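Local atomic coordinates of YcgJ protein (Bacillus subtilis, PDB entry 1XXL), a protein that is probably an S-adenosylmethionine-dependent methyltransferase, although its substrate is not known. Residues T92-A97 with L121-Y126. Residues are numbered along the deposited sequence; the frame is centred on the assembly and turned at random.
Sequences TCRYAA and LLVDHY. With SO4 (sulfate ion), chain C; SO4 (sulfate ion), chain D.
Thr92 lies beside Leu121 where two parallel strands, 11° apart in direction, run side by side; its CA–H faces Leu121 O, while OG1 turns from the pair to Asp27. One residue on, Cys93 is gripped through both backbone polar atoms: its N donates to Leu121 O at 2.9 Å, and its O accepts from Val123 N. On the face opposite Thr92, CD1 of Leu122 rests 4.1 Å from CB of Cys93. Arg94, of the S-adenosylmethionine site, returns to the face of Thr92 and packs its CG alongside CB of Val123 (4.1 Å). The Arg94 chain bends at chi3 (63°), NE hydrogen-bonds OG1 of Thr35, and NH1 and NH2 hydrogen-bond two oxygens of one sulfate, probably from the crystallisation liquor. Tyr95 leaves the strand with phi and psi both positive, yet its N still reaches Val123 O at 2.7 Å, from above the carbonyl plane. CG anti to its own carbonyl carbon (chi1 -62°) carries the ring across Val123, whose CG1 makes a CH-pi contact 3.8 Å from the ring centroid; OD2 of Asp124 lies at the ring edge. A water accepts from Ala96 N and donates to Val123 O, bridging the turn. Ala97 ends the segment with CB 3.4 Å from OD1 of Asp124, whose OD2 bonds His98. The pair belongs to the parallel part of the mixed central sheet of a Rossmann-type methyltransferase fold, joined by a crossover through helix 103-113: strand 24-28 flanks strand 88-94, antiparallel strand 222-236 flanks strand 118-125, helix 7-17 touches Arg94, Tyr95 and Leu121, and Trp157 of helix 154-163 touches Leu122 and Ala97.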
loop_
_atom_site.group_PDB
_atom_site.type_symbol
_atom_site.label_atom_id
_atom_site.label_comp_id
_atom_site.label_asym_id
_atom_site.label_seq_id
_atom_site.Cartn_x
_atom_site.Cartn_y
_atom_site.Cartn_z
ATOM N N THR A 92 -0.701 0.131 10.086
ATOM C CA THR A 92 -1.074 -0.488 8.831
ATOM C C THR A 92 -0.866 0.497 7.701
ATOM O O THR A 92 -0.999 1.711 7.866
ATOM C CB THR A 92 -2.574 -0.971 8.803
ATOM O OG1 THR A 92 -3.460 0.144 8.993
ATOM C CG2 THR A 92 -2.851 -1.993 9.906
ATOM N N CYS A 93 -0.539 -0.044 6.544
ATOM C CA CYS A 93 -0.284 0.751 5.369
ATOM C C CYS A 93 -0.634 -0.148 4.181
ATOM O O CYS A 93 0.103 -1.085 3.893
ATOM C CB CYS A 93 1.198 1.183 5.358
ATOM S SG CYS A 93 1.611 2.276 4.018
ATOM N N ARG A 94 -1.778 0.110 3.543
ATOM C CA ARG A 94 -2.310 -0.753 2.480
ATOM C C ARG A 94 -2.358 -0.040 1.143
ATOM O O ARG A 94 -3.063 0.951 0.988
ATOM C CB ARG A 94 -3.690 -1.285 2.843
ATOM C CG ARG A 94 -4.201 -2.361 1.863
ATOM C CD ARG A 94 -5.434 -3.095 2.396
ATOM N NE ARG A 94 -6.560 -2.170 2.573
ATOM C CZ ARG A 94 -7.794 -2.320 2.090
ATOM N NH1 ARG A 94 -8.132 -3.379 1.362
ATOM N NH2 ARG A 94 -8.706 -1.396 2.341
ATOM N N TYR A 95 -1.573 -0.534 0.195
ATOM C CA TYR A 95 -1.426 0.048 -1.133
ATOM C C TYR A 95 -1.224 1.559 -1.114
ATOM O O TYR A 95 -1.758 2.285 -1.946
ATOM C CB TYR A 95 -2.596 -0.367 -2.052
ATOM C CG TYR A 95 -2.685 -1.872 -2.283
ATOM C CD1 TYR A 95 -1.656 -2.564 -2.917
ATOM C CD2 TYR A 95 -3.808 -2.593 -1.885
ATOM C CE1 TYR A 95 -1.744 -3.942 -3.166
ATOM C CE2 TYR A 95 -3.904 -3.993 -2.109
ATOM C CZ TYR A 95 -2.875 -4.653 -2.751
ATOM O OH TYR A 95 -2.954 -5.999 -2.960
ATOM N N ALA A 96 -0.425 2.037 -0.164
ATOM C CA ALA A 96 -0.159 3.466 -0.047
ATOM C C ALA A 96 1.309 3.838 -0.240
ATOM O O ALA A 96 1.598 4.933 -0.684
ATOM C CB ALA A 96 -0.639 3.958 1.318
ATOM N N ALA A 97 2.230 2.954 0.124
ATOM C CA ALA A 97 3.672 3.288 0.125
ATOM C C ALA A 97 4.213 3.759 -1.224
ATOM O O ALA A 97 5.114 4.615 -1.271
ATOM C CB ALA A 97 4.488 2.120 0.621
ATOM N N LEU A 121 2.213 -3.503 9.496
ATOM C CA LEU A 121 1.621 -4.362 8.492
ATOM C C LEU A 121 1.546 -3.590 7.192
ATOM O O LEU A 121 0.772 -2.634 7.057
ATOM C CB LEU A 121 0.238 -4.837 8.943
ATOM C CG LEU A 121 0.267 -5.629 10.247
ATOM C CD1 LEU A 121 -1.113 -5.832 10.762
ATOM C CD2 LEU A 121 0.938 -6.968 10.085
ATOM N N LEU A 122 2.370 -4.012 6.237
ATOM C CA LEU A 122 2.553 -3.296 5.003
ATOM C C LEU A 122 2.098 -4.158 3.846
ATOM O O LEU A 122 2.647 -5.238 3.635
ATOM C CB LEU A 122 4.039 -2.946 4.879
ATOM C CG LEU A 122 4.548 -2.404 3.567
ATOM C CD1 LEU A 122 3.967 -1.033 3.319
ATOM C CD2 LEU A 122 6.082 -2.368 3.573
ATOM N N VAL A 123 1.077 -3.688 3.123
ATOM C CA VAL A 123 0.659 -4.296 1.882
ATOM C C VAL A 123 0.936 -3.332 0.751
ATOM O O VAL A 123 0.537 -2.167 0.801
ATOM C CB VAL A 123 -0.877 -4.697 1.880
ATOM C CG1 VAL A 123 -1.367 -5.071 0.475
ATOM C CG2 VAL A 123 -1.080 -5.821 2.810
ATOM N N ASP A 124 1.635 -3.819 -0.263
ATOM C CA ASP A 124 1.767 -3.067 -1.478
ATOM C C ASP A 124 2.130 -4.000 -2.612
ATOM O O ASP A 124 2.454 -5.157 -2.407
ATOM C CB ASP A 124 2.809 -1.925 -1.317
ATOM C CG ASP A 124 2.470 -0.688 -2.168
ATOM O OD1 ASP A 124 3.153 0.342 -1.971
ATOM O OD2 ASP A 124 1.548 -0.746 -3.034
ATOM N N HIS A 125 2.044 -3.499 -3.828
ATOM C CA HIS A 125 2.688 -4.197 -4.912
ATOM C C HIS A 125 4.165 -3.754 -4.923
ATOM O O HIS A 125 4.521 -2.719 -4.356
ATOM C CB HIS A 125 1.975 -4.071 -6.267
ATOM C CG HIS A 125 1.372 -2.740 -6.529
ATOM N ND1 HIS A 125 2.062 -1.727 -7.147
ATOM C CD2 HIS A 125 0.130 -2.259 -6.278
ATOM C CE1 HIS A 125 1.278 -0.668 -7.256
ATOM N NE2 HIS A 125 0.101 -0.963 -6.728
ATOM N N TYR A 126 5.018 -4.601 -5.463
ATOM C CA TYR A 126 6.446 -4.379 -5.387
ATOM C C TYR A 126 7.121 -4.610 -6.738
ATOM O O TYR A 126 6.582 -5.262 -7.613
ATOM C CB TYR A 126 7.041 -5.269 -4.292
ATOM C CG TYR A 126 6.916 -6.765 -4.513
ATOM C CD1 TYR A 126 5.844 -7.483 -4.002
ATOM C CD2 TYR A 126 7.871 -7.449 -5.230
ATOM C CE1 TYR A 126 5.750 -8.855 -4.179
ATOM C CE2 TYR A 126 7.777 -8.785 -5.429
ATOM C CZ TYR A 126 6.713 -9.495 -4.902
ATOM O OH TYR A 126 6.629 -10.837 -5.136
HETATM S S SO4 C . -11.868 -2.616 0.578
HETATM O O1 SO4 C . -12.070 -2.724 2.016
HETATM O O2 SO4 C . -13.177 -2.581 -0.076
HETATM O O3 SO4 C . -11.090 -3.762 0.124
HETATM O O4 SO4 C . -11.141 -1.389 0.228
HETATM S S SO4 D . -6.127 -7.682 -2.671
HETATM O O1 SO4 D . -5.219 -8.789 -2.529
HETATM O O2 SO4 D . -6.960 -7.514 -1.472
HETATM O O3 SO4 D . -6.951 -7.900 -3.807
HETATM O O4 SO4 D . -5.386 -6.514 -2.990
HETATM O O HOH W 1 1.462 0.341 1.179
#